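Local coordinates for lysyl oxidase (Pichia pastoris, PDB 1W7C) that oxidises primary amines, including the side-chain amino group of lysine, with a copper ion and a topaquinone cofactor made from its own tyrosine, at the interface of chains A and B. Coordinates in Å, arbitrary orientation; residue numbers count along the deposited sequence, not the author numbering. Chains: chain A/B, Lysyl oxidase.

Contact 1: the interface of chains A and B. Residues chain A 409, 421, 423, 692-693, 708, 713; chain B 282, 372-373.
A loop of chain B carrying B:Gly372 and B:Tyr373 meets strands 418-422 and 692-697 of chain A and the chain A loops that hold A:Gln423, A:Phe708 and A:Trp713. B:Tyr373 is the group inserted. Its CG stands anti to the carbonyl carbon (chi1 -72°), and the ring reaches into chain A. A:Val693 CG1 sits over the centre of one ring face, 3.6 Å from the centroid. A:Trp713 covers the opposite face toward the rim, its CZ2 lying 3.4 Å from B:Tyr373 CZ. A:Ile421 CD1 packs on the CB at the base of the ring. A:Gln423 passes its CG by B:Tyr373 CD2, with its amide turned 60° from the ring. At the tip, the phenol B:Tyr373 OH lies 2.7 Å from the indole A:Trp713 NE1, well off the indole plane, so any hydrogen bond is strongly bent. A water at the ring edge bonds to A:Gln692 O (2.9 Å) and A:Phe708 O. A second water joins the A:Gln423 amide NE2 (3.1 Å) to B:Gly372 O (2.8 Å). Both faces of the ring are thus packed. The site lies where a loop of one subunit docks on strand ends and loops of the other.

Contact 2: the interface of chains A and B. Residues chain A 510, 532, 568, 678-679; chain B 477-478, 655, 657-658.
This contact belongs to the subunit interface of a copper/topaquinone amine oxidase, where the end of strand 670-678 in chain A meets a chain B turn leading into the 3-10 helix 658-660. B:Asn657 lays its amide over the ring of A:Phe678, the two planes 23° apart and stacked. Its CB is over the ring centre, 4.0 Å from the centroid. CG of A:Phe678 is anti to the backbone N (chi1 -171°), which turns a ring face to this amide. B:Leu477 crosses the same ring at about a right angle, and B:Leu477 CD1 touches A:Phe678 CZ at 3.6 Å. Its other branch, CD2, packs on A:Tyr510. A:Ile532 and B:Leu655 meet tip to tip nearby. Polar bonds flank this apolar group. The backbone A:Asn679 N donates to the amide oxygen B:Asn657 OD1 at 3.1 Å, from above the carbonyl plane. The hydroxyl B:Ser658 OG is a close but poorly aligned neighbour of this N-H. In return B:Ser658 N donates to A:Asn679 OD1 (3.1 Å). Farther along, A:Asn568 ND2 bonds B:Lys478 O at 2.7 Å, almost straight along the C=O axis and in its own amide plane. A water ties A:Asn568 OD1 (2.7 Å) to B:Lys478 N, so both ends of this amide are used. The site joins chain A strands 504-518, 526-536 and 670-678, with nearby loops, to the chain B loops around strand 478-480 and the end of strand 642-654.

Contact 3: the interface of chains A and B. Residues chain A 343-345, 487-489, 584-585; chain B 528-530.
B:Lys530 runs its side chain across A:Phe487, A:Ile584 and A:Val585, in the dimer of this copper/topaquinone oxidase. It comes from strand 526-536 of chain B. CG lies between the backbone N and the carbonyl carbon (chi1 55°). The chain then extends until a bend at its last torsion (chi4 -74°) turns the amino group toward A:Glu343 O. B:Lys530 CD passes over one face of the A:Phe487 ring, toward the rim, with A:Phe487 CE1 at 3.7 Å. A:Val585 and A:Ile584 cross the lysine at about right angles. A:Val585 CG2 touches B:Lys530 CG at 3.8 Å, and A:Ile584 CG2 meets CB. The other branch, A:Val585 CG1, runs antiparallel to the B:Asn528 side chain and lies 3.5 Å from B:Asn528 O. At the tip, B:Lys530 NZ donates to the backbone A:Glu343 O at 2.9 Å, from well above the carbonyl plane. Two waters also bond to NZ. One of them, 2.8 Å from B:Lys530 NZ, is shared by the carboxylate oxygens A:Glu343 OE2 and A:Asp489 OD2 and by A:Val585 N. The other leads to A:Tyr344 O, 2.7 Å from the water. The two carboxylates do not touch the amine directly, but their charge may favour a protonated lysine. A:Asp489 OD2 is positioned in turn by A:Ile584 N, which donates to it at 2.9 Å in a nearly straight bond (172° at H). A:His488, a copper ligand, meets B:Lys530 CE through its CA.

Contact 4: the interface of chains A and B. Residues chain A 370, 373-374, 432, 434, 439, 666; chain B 409, 412, 419, 421.
The guanidinium of B:Arg412 meets A:Asp374 OD1, A:Asp439 OD2 and A:Val370 CG2 at its edge, in plane, in this copper/topaquinone amine oxidase. The ring of A:Phe666 likewise receives B:Ser409 OG and B:Arg412 CD at its edge. Ring and guanidinium are turned 43° from each other. B:Arg412 grips A:Asp374 side-on. B:Arg412 NE gives an almost straight salt bridge to A:Asp374 OD1 at 2.8 Å, on the syn side. B:Arg412 NH2 donates to the syn lone pair of A:Asp374 OD2 at 3.0 Å, tilted from the guanidinium plane. The carboxylate and guanidinium planes are 48° apart, so the pairing is twisted. A bend at the third torsion, about CG-CD (chi3 -42°), turns the head toward both acids. B:Arg412 NH1 makes a second salt bridge with A:Asp439 OD2 at 3.0 Å, in the guanidinium plane. A:Thr434 OG1 donates to that same A:Asp439 OD2 (2.7 Å) from the opposite face of the carboxylate. Backbone A:Val370 N holds A:Asp374 OD2 at 2.9 Å on the anti side. A:Ile432 CG2 packs on B:Arg412 CD at 3.8 Å. B:Ile421 points its CD1 tip to tip at A:Val370, where the modelled distances are doubtfully short. Two linked waters connect A:Asp374 to B:Ser409. A:Asp439 directly follows the topaquinone position in the sequence.

Contact 1: the interface of chains A and B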
# COMPACT_ATOMS: atom_id res chain seq x y z
N SER A 409 -2.49 -14.55 -4.21
CA SER A 409 -3.15 -15.50 -3.33
C SER A 409 -3.07 -15.05 -1.86
O SER A 409 -2.22 -14.24 -1.49
CB SER A 409 -2.61 -16.94 -3.58
OG SER A 409 -1.50 -17.18 -2.75
N ILE A 421 -2.24 -23.72 -1.79
CA ILE A 421 -2.46 -22.30 -2.11
C ILE A 421 -3.92 -21.94 -1.80
O ILE A 421 -4.82 -22.67 -2.20
CB ILE A 421 -2.16 -21.98 -3.64
CG1 ILE A 421 -0.84 -22.59 -4.11
CG2 ILE A 421 -2.20 -20.47 -3.87
CD1 ILE A 421 -0.71 -22.61 -5.56
N GLN A 423 -6.76 -18.95 -2.37
CA GLN A 423 -7.17 -17.76 -3.11
C GLN A 423 -7.54 -16.62 -2.16
O GLN A 423 -7.72 -16.81 -0.96
CB GLN A 423 -8.35 -18.06 -4.06
CG GLN A 423 -8.07 -19.13 -5.05
CD GLN A 423 -9.27 -19.37 -5.91
OE1 GLN A 423 -10.13 -20.15 -5.56
NE2 GLN A 423 -9.36 -18.67 -7.03
N GLN A 692 -9.35 -22.90 -2.17
CA GLN A 692 -7.94 -23.28 -2.04
C GLN A 692 -7.70 -24.57 -2.81
O GLN A 692 -8.67 -25.22 -3.24
CB GLN A 692 -7.54 -23.38 -0.56
CG GLN A 692 -8.33 -24.31 0.30
CD GLN A 692 -7.76 -24.37 1.71
OE1 GLN A 692 -6.68 -24.90 1.91
NE2 GLN A 692 -8.52 -23.89 2.70
N VAL A 693 -6.42 -24.90 -3.00
CA VAL A 693 -6.01 -26.12 -3.70
C VAL A 693 -4.96 -26.80 -2.84
O VAL A 693 -4.15 -26.15 -2.18
CB VAL A 693 -5.46 -25.83 -5.14
CG1 VAL A 693 -4.22 -24.95 -5.11
CG2 VAL A 693 -5.20 -27.11 -5.90
N PHE A 708 -9.50 -29.76 -5.04
CA PHE A 708 -10.08 -28.43 -5.26
C PHE A 708 -11.28 -28.11 -4.35
O PHE A 708 -11.90 -27.05 -4.50
CB PHE A 708 -10.55 -28.31 -6.72
CG PHE A 708 -9.45 -28.37 -7.73
CD1 PHE A 708 -9.28 -29.46 -8.55
CD2 PHE A 708 -8.60 -27.29 -7.88
CE1 PHE A 708 -8.26 -29.49 -9.51
CE2 PHE A 708 -7.59 -27.30 -8.84
CZ PHE A 708 -7.41 -28.39 -9.65
N TRP A 713 -12.99 -26.54 -11.84
CA TRP A 713 -12.32 -25.60 -12.75
C TRP A 713 -12.47 -25.96 -14.24
O TRP A 713 -11.92 -25.26 -15.10
CB TRP A 713 -10.84 -25.49 -12.40
CG TRP A 713 -10.57 -24.71 -11.14
CD1 TRP A 713 -10.76 -25.13 -9.86
CD2 TRP A 713 -10.05 -23.38 -11.05
NE1 TRP A 713 -10.39 -24.14 -8.98
CE2 TRP A 713 -9.94 -23.06 -9.68
CE3 TRP A 713 -9.66 -22.43 -12.00
CZ2 TRP A 713 -9.46 -21.82 -9.24
CZ3 TRP A 713 -9.16 -21.20 -11.56
CH2 TRP A 713 -9.07 -20.92 -10.20
N SER B 282 -15.32 -18.71 -6.45
CA SER B 282 -15.04 -17.31 -6.34
C SER B 282 -14.81 -16.65 -7.72
O SER B 282 -14.66 -17.33 -8.73
CB SER B 282 -13.84 -17.11 -5.40
OG SER B 282 -12.62 -17.69 -5.88
N GLY B 372 -3.67 -20.79 -12.23
CA GLY B 372 -4.97 -20.43 -11.71
C GLY B 372 -4.94 -19.86 -10.32
O GLY B 372 -5.82 -19.06 -9.98
N TYR B 373 -3.95 -20.24 -9.51
CA TYR B 373 -3.88 -19.87 -8.11
C TYR B 373 -2.76 -18.87 -7.85
O TYR B 373 -2.96 -17.81 -7.27
CB TYR B 373 -3.70 -21.12 -7.25
CG TYR B 373 -4.96 -21.95 -7.18
CD1 TYR B 373 -5.27 -22.87 -8.17
CD2 TYR B 373 -5.87 -21.77 -6.15
CE1 TYR B 373 -6.44 -23.59 -8.12
CE2 TYR B 373 -7.06 -22.51 -6.08
CZ TYR B 373 -7.33 -23.41 -7.08
OH TYR B 373 -8.45 -24.20 -7.07
O HOH W 1 -10.29 -24.59 -5.52
O HOH W 2 -6.98 -17.22 -8.29

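Contact 2: the interface of chains A and B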
# COMPACT_ATOMS: atom_id res chain seq x y z
N TYR A 510 3.95 -2.92 21.00
CA TYR A 510 5.21 -3.65 21.07
C TYR A 510 6.29 -2.79 20.42
O TYR A 510 6.26 -2.62 19.19
CB TYR A 510 5.12 -5.01 20.39
CG TYR A 510 4.39 -6.05 21.23
CD1 TYR A 510 3.03 -6.17 21.21
CD2 TYR A 510 5.08 -6.86 22.10
CE1 TYR A 510 2.37 -7.09 21.99
CE2 TYR A 510 4.42 -7.78 22.90
CZ TYR A 510 3.07 -7.89 22.83
OH TYR A 510 2.39 -8.80 23.63
N ILE A 532 11.73 -6.89 21.58
CA ILE A 532 10.43 -6.25 21.79
C ILE A 532 10.19 -5.94 23.27
O ILE A 532 10.68 -6.64 24.14
CB ILE A 532 9.30 -7.15 21.24
CG1 ILE A 532 9.37 -8.60 21.79
CG2 ILE A 532 9.39 -7.16 19.71
CD1 ILE A 532 8.05 -9.35 21.81
N ASN A 568 -2.10 -15.03 25.51
CA ASN A 568 -1.95 -13.71 24.94
C ASN A 568 -3.30 -13.00 24.91
O ASN A 568 -4.29 -13.60 24.49
CB ASN A 568 -1.41 -13.81 23.50
CG ASN A 568 -0.02 -14.41 23.45
OD1 ASN A 568 0.90 -13.95 24.14
ND2 ASN A 568 0.12 -15.51 22.72
N PHE A 678 -4.52 -10.18 15.83
CA PHE A 678 -3.23 -10.37 16.46
C PHE A 678 -3.45 -11.11 17.76
O PHE A 678 -3.90 -10.54 18.74
CB PHE A 678 -2.60 -9.01 16.67
CG PHE A 678 -1.17 -9.02 17.12
CD1 PHE A 678 -0.16 -8.77 16.21
CD2 PHE A 678 -0.81 -9.28 18.45
CE1 PHE A 678 1.15 -8.79 16.60
CE2 PHE A 678 0.54 -9.28 18.84
CZ PHE A 678 1.50 -9.03 17.89
N ASN A 679 -3.20 -12.41 17.74
CA ASN A 679 -3.54 -13.27 18.87
C ASN A 679 -5.03 -13.29 19.21
O ASN A 679 -5.43 -13.66 20.30
CB ASN A 679 -2.67 -12.92 20.09
CG ASN A 679 -1.22 -13.17 19.84
OD1 ASN A 679 -0.85 -14.08 19.09
ND2 ASN A 679 -0.38 -12.39 20.49
N LEU B 477 6.75 -13.78 20.83
CA LEU B 477 5.54 -14.11 21.53
C LEU B 477 5.39 -15.62 21.64
O LEU B 477 5.82 -16.34 20.76
CB LEU B 477 4.33 -13.52 20.78
CG LEU B 477 4.36 -11.99 20.58
CD1 LEU B 477 3.24 -11.55 19.74
CD2 LEU B 477 4.36 -11.29 21.93
N LYS B 478 4.82 -16.08 22.74
CA LYS B 478 4.46 -17.49 22.86
C LYS B 478 3.22 -17.76 22.05
O LYS B 478 2.13 -17.28 22.38
CB LYS B 478 4.21 -17.84 24.32
CG LYS B 478 4.02 -19.34 24.54
CD LYS B 478 3.65 -19.62 26.00
CE LYS B 478 3.21 -21.05 26.19
NZ LYS B 478 2.94 -21.34 27.63
N LEU B 655 7.10 -10.04 13.65
CA LEU B 655 6.91 -10.54 15.00
C LEU B 655 5.70 -11.49 14.91
O LEU B 655 4.53 -11.06 15.08
CB LEU B 655 6.63 -9.39 15.97
CG LEU B 655 6.51 -9.85 17.43
CD1 LEU B 655 7.85 -10.32 17.98
CD2 LEU B 655 5.92 -8.76 18.33
N ASN B 657 2.60 -13.92 15.21
CA ASN B 657 1.55 -14.12 16.19
C ASN B 657 0.65 -15.27 15.74
O ASN B 657 1.01 -16.04 14.83
CB ASN B 657 0.80 -12.79 16.45
CG ASN B 657 -0.11 -12.36 15.32
OD1 ASN B 657 -1.29 -12.73 15.27
ND2 ASN B 657 0.45 -11.61 14.34
N SER B 658 -0.52 -15.42 16.35
CA SER B 658 -1.47 -16.46 15.94
C SER B 658 -1.80 -16.40 14.47
O SER B 658 -2.06 -17.43 13.84
CB SER B 658 -2.75 -16.32 16.76
OG SER B 658 -3.42 -15.11 16.48
O HOH W 3 3.48 -14.38 24.66

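Contact 3: the interface of chains A and B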
# COMPACT_ATOMS: atom_id res chain seq x y z
N GLU A 343 -6.13 21.67 3.05
CA GLU A 343 -5.54 22.86 3.59
C GLU A 343 -4.37 23.30 2.69
O GLU A 343 -3.38 22.57 2.57
CB GLU A 343 -5.02 22.58 5.00
CG GLU A 343 -4.40 23.80 5.68
CD GLU A 343 -3.73 23.49 6.99
OE1 GLU A 343 -3.42 24.47 7.70
OE2 GLU A 343 -3.42 22.31 7.26
N TYR A 344 -4.50 24.47 2.10
CA TYR A 344 -3.56 24.97 1.08
C TYR A 344 -2.54 25.91 1.66
O TYR A 344 -2.85 26.66 2.60
CB TYR A 344 -4.33 25.65 -0.08
CG TYR A 344 -5.11 24.67 -0.90
CD1 TYR A 344 -6.25 24.06 -0.40
CD2 TYR A 344 -4.70 24.29 -2.20
CE1 TYR A 344 -6.94 23.12 -1.12
CE2 TYR A 344 -5.39 23.34 -2.90
CZ TYR A 344 -6.50 22.76 -2.36
OH TYR A 344 -7.16 21.81 -3.09
N GLY A 345 -1.32 25.86 1.11
CA GLY A 345 -0.30 26.85 1.38
C GLY A 345 0.00 27.62 0.11
O GLY A 345 0.13 27.03 -0.94
N PHE A 487 0.41 23.79 -3.33
CA PHE A 487 0.66 22.76 -2.34
C PHE A 487 -0.42 22.65 -1.27
O PHE A 487 -0.86 23.67 -0.72
CB PHE A 487 1.97 23.23 -1.74
CG PHE A 487 2.60 22.36 -0.69
CD1 PHE A 487 3.46 22.94 0.25
CD2 PHE A 487 2.50 21.00 -0.70
CE1 PHE A 487 4.12 22.17 1.19
CE2 PHE A 487 3.17 20.23 0.26
CZ PHE A 487 3.95 20.82 1.19
N HIS A 488 -0.88 21.43 -0.99
CA HIS A 488 -1.93 21.27 0.00
C HIS A 488 -1.84 19.92 0.68
O HIS A 488 -1.25 18.97 0.14
CB HIS A 488 -3.32 21.48 -0.61
CG HIS A 488 -3.60 20.55 -1.76
ND1 HIS A 488 -3.06 20.75 -3.01
CD2 HIS A 488 -4.32 19.40 -1.85
CE1 HIS A 488 -3.44 19.77 -3.82
NE2 HIS A 488 -4.21 18.94 -3.14
N ASP A 489 -2.40 19.85 1.88
CA ASP A 489 -2.60 18.61 2.59
C ASP A 489 -4.05 18.18 2.50
O ASP A 489 -4.96 18.99 2.71
CB ASP A 489 -2.27 18.77 4.08
CG ASP A 489 -0.80 18.71 4.38
OD1 ASP A 489 -0.01 18.21 3.53
OD2 ASP A 489 -0.37 19.18 5.45
N ILE A 584 1.07 19.28 8.01
CA ILE A 584 2.35 20.00 8.13
C ILE A 584 2.19 21.27 8.94
O ILE A 584 2.95 21.51 9.87
CB ILE A 584 2.93 20.29 6.74
CG1 ILE A 584 3.22 18.98 6.01
CG2 ILE A 584 4.20 21.16 6.87
CD1 ILE A 584 3.51 19.12 4.52
N VAL A 585 1.23 22.10 8.57
CA VAL A 585 0.98 23.37 9.28
C VAL A 585 0.51 23.09 10.72
O VAL A 585 -0.25 22.12 10.93
CB VAL A 585 -0.06 24.18 8.50
CG1 VAL A 585 -0.51 25.43 9.28
CG2 VAL A 585 0.48 24.53 7.11
N ASN B 528 1.49 31.04 9.89
CA ASN B 528 2.17 29.76 9.85
C ASN B 528 1.61 29.01 8.64
O ASN B 528 0.42 28.69 8.61
CB ASN B 528 1.91 28.98 11.13
CG ASN B 528 2.64 27.65 11.17
OD1 ASN B 528 2.02 26.65 11.46
ND2 ASN B 528 3.98 27.66 11.04
N THR B 529 2.44 28.82 7.65
CA THR B 529 2.08 28.16 6.41
C THR B 529 3.05 27.03 6.13
O THR B 529 3.77 26.60 7.04
CB THR B 529 1.94 29.19 5.28
OG1 THR B 529 1.40 28.57 4.10
CG2 THR B 529 3.28 29.85 4.94
N LYS B 530 3.06 26.53 4.90
CA LYS B 530 3.98 25.48 4.53
C LYS B 530 4.58 25.79 3.17
O LYS B 530 3.94 26.39 2.32
CB LYS B 530 3.28 24.10 4.53
CG LYS B 530 2.04 24.01 3.65
CD LYS B 530 1.43 22.63 3.68
CE LYS B 530 0.07 22.54 3.10
NZ LYS B 530 -0.97 23.14 3.98
O HOH W 4 -0.95 21.62 6.37
O HOH W 5 -1.00 25.97 4.47

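Contact 4: the interface of chains A and B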
# COMPACT_ATOMS: atom_id res chain seq x y z
N VAL A 370 -20.94 5.25 -11.51
CA VAL A 370 -21.04 4.86 -12.93
C VAL A 370 -20.81 3.36 -13.02
O VAL A 370 -19.70 2.88 -12.80
CB VAL A 370 -20.01 5.59 -13.78
CG1 VAL A 370 -20.11 5.14 -15.21
CG2 VAL A 370 -20.19 7.15 -13.62
N TYR A 373 -17.51 1.00 -14.42
CA TYR A 373 -16.30 1.78 -14.38
C TYR A 373 -15.90 2.14 -12.95
O TYR A 373 -14.79 1.91 -12.51
CB TYR A 373 -16.46 3.04 -15.23
CG TYR A 373 -16.47 2.74 -16.71
CD1 TYR A 373 -17.63 2.34 -17.36
CD2 TYR A 373 -15.29 2.79 -17.45
CE1 TYR A 373 -17.61 2.03 -18.70
CE2 TYR A 373 -15.27 2.49 -18.82
CZ TYR A 373 -16.44 2.10 -19.42
OH TYR A 373 -16.51 1.82 -20.76
N ASP A 374 -16.84 2.72 -12.22
CA ASP A 374 -16.58 3.05 -10.83
C ASP A 374 -16.52 1.81 -9.93
O ASP A 374 -15.80 1.83 -8.93
CB ASP A 374 -17.60 4.03 -10.26
CG ASP A 374 -17.40 5.46 -10.71
OD1 ASP A 374 -16.27 5.86 -11.09
OD2 ASP A 374 -18.38 6.24 -10.70
N ILE A 432 -18.17 6.95 -3.91
CA ILE A 432 -17.34 8.02 -4.43
C ILE A 432 -18.08 9.33 -4.23
O ILE A 432 -19.25 9.47 -4.62
CB ILE A 432 -17.07 7.78 -5.95
CG1 ILE A 432 -16.18 6.54 -6.11
CG2 ILE A 432 -16.40 9.03 -6.51
CD1 ILE A 432 -15.93 6.12 -7.56
N THR A 434 -17.85 13.16 -5.24
CA THR A 434 -17.30 14.24 -6.04
C THR A 434 -17.81 15.53 -5.45
O THR A 434 -19.00 15.84 -5.51
CB THR A 434 -17.72 14.14 -7.50
OG1 THR A 434 -17.32 12.87 -8.06
CG2 THR A 434 -17.02 15.24 -8.27
N ASP A 439 -12.64 14.31 -6.51
CA ASP A 439 -13.34 13.05 -6.51
C ASP A 439 -12.63 12.15 -5.52
O ASP A 439 -11.47 11.78 -5.71
CB ASP A 439 -13.30 12.39 -7.87
CG ASP A 439 -13.96 13.22 -8.94
OD1 ASP A 439 -13.41 14.31 -9.30
OD2 ASP A 439 -15.02 12.86 -9.47
N PHE A 666 -5.83 8.31 -9.39
CA PHE A 666 -6.15 7.57 -8.18
C PHE A 666 -5.01 6.62 -7.78
O PHE A 666 -4.90 6.27 -6.61
CB PHE A 666 -7.40 6.70 -8.35
CG PHE A 666 -8.74 7.42 -8.29
CD1 PHE A 666 -9.74 7.14 -9.25
CD2 PHE A 666 -9.06 8.26 -7.26
CE1 PHE A 666 -11.02 7.73 -9.13
CE2 PHE A 666 -10.30 8.84 -7.16
CZ PHE A 666 -11.27 8.57 -8.09
N SER B 409 -10.79 2.65 -10.60
CA SER B 409 -10.47 3.29 -11.86
C SER B 409 -9.16 4.09 -11.78
O SER B 409 -8.71 4.44 -10.69
CB SER B 409 -11.69 4.12 -12.37
OG SER B 409 -11.60 5.43 -11.87
N ARG B 412 -11.04 9.75 -12.53
CA ARG B 412 -12.37 10.13 -12.95
C ARG B 412 -12.63 11.58 -12.62
O ARG B 412 -11.95 12.16 -11.76
CB ARG B 412 -13.44 9.29 -12.19
CG ARG B 412 -13.64 9.79 -10.74
CD ARG B 412 -14.62 8.99 -9.89
NE ARG B 412 -15.85 8.62 -10.60
CZ ARG B 412 -16.80 9.45 -10.98
NH1 ARG B 412 -16.67 10.74 -10.72
NH2 ARG B 412 -17.85 8.99 -11.66
N SER B 419 -19.60 12.84 -16.96
CA SER B 419 -18.71 12.03 -16.14
C SER B 419 -17.70 11.38 -17.04
O SER B 419 -18.06 10.82 -18.08
CB SER B 419 -19.48 10.95 -15.39
OG SER B 419 -20.27 11.49 -14.36
N ILE B 421 -14.50 8.71 -16.87
CA ILE B 421 -13.82 7.70 -16.05
C ILE B 421 -12.88 6.87 -16.93
O ILE B 421 -13.30 6.43 -18.00
CB ILE B 421 -14.85 6.72 -15.33
CG1 ILE B 421 -16.01 7.48 -14.68
CG2 ILE B 421 -14.12 5.83 -14.32
CD1 ILE B 421 -17.13 6.62 -14.33
O HOH W 6 -13.22 3.16 -8.83
O HOH W 7 -13.72 5.54 -10.10

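The four contacts are parts of one two-fold symmetric interface, and each has a twin with the chains exchanged. Contacts 1 and 4 share residues 373, 409 and 421 in exchanged chains. They are overlapping parts of the same patch, taken at its two copies, with C-alpha centres about 31 Å apart. Contacts 2 and 3 share strand 526-536 from opposite chains, about 39 Å apart. Contacts 3 and 4 have centres about 27 Å apart. Each lies about 15 Å from A:Asp358, the predicted proton acceptor of chain A, so this part of the interface may support the active site.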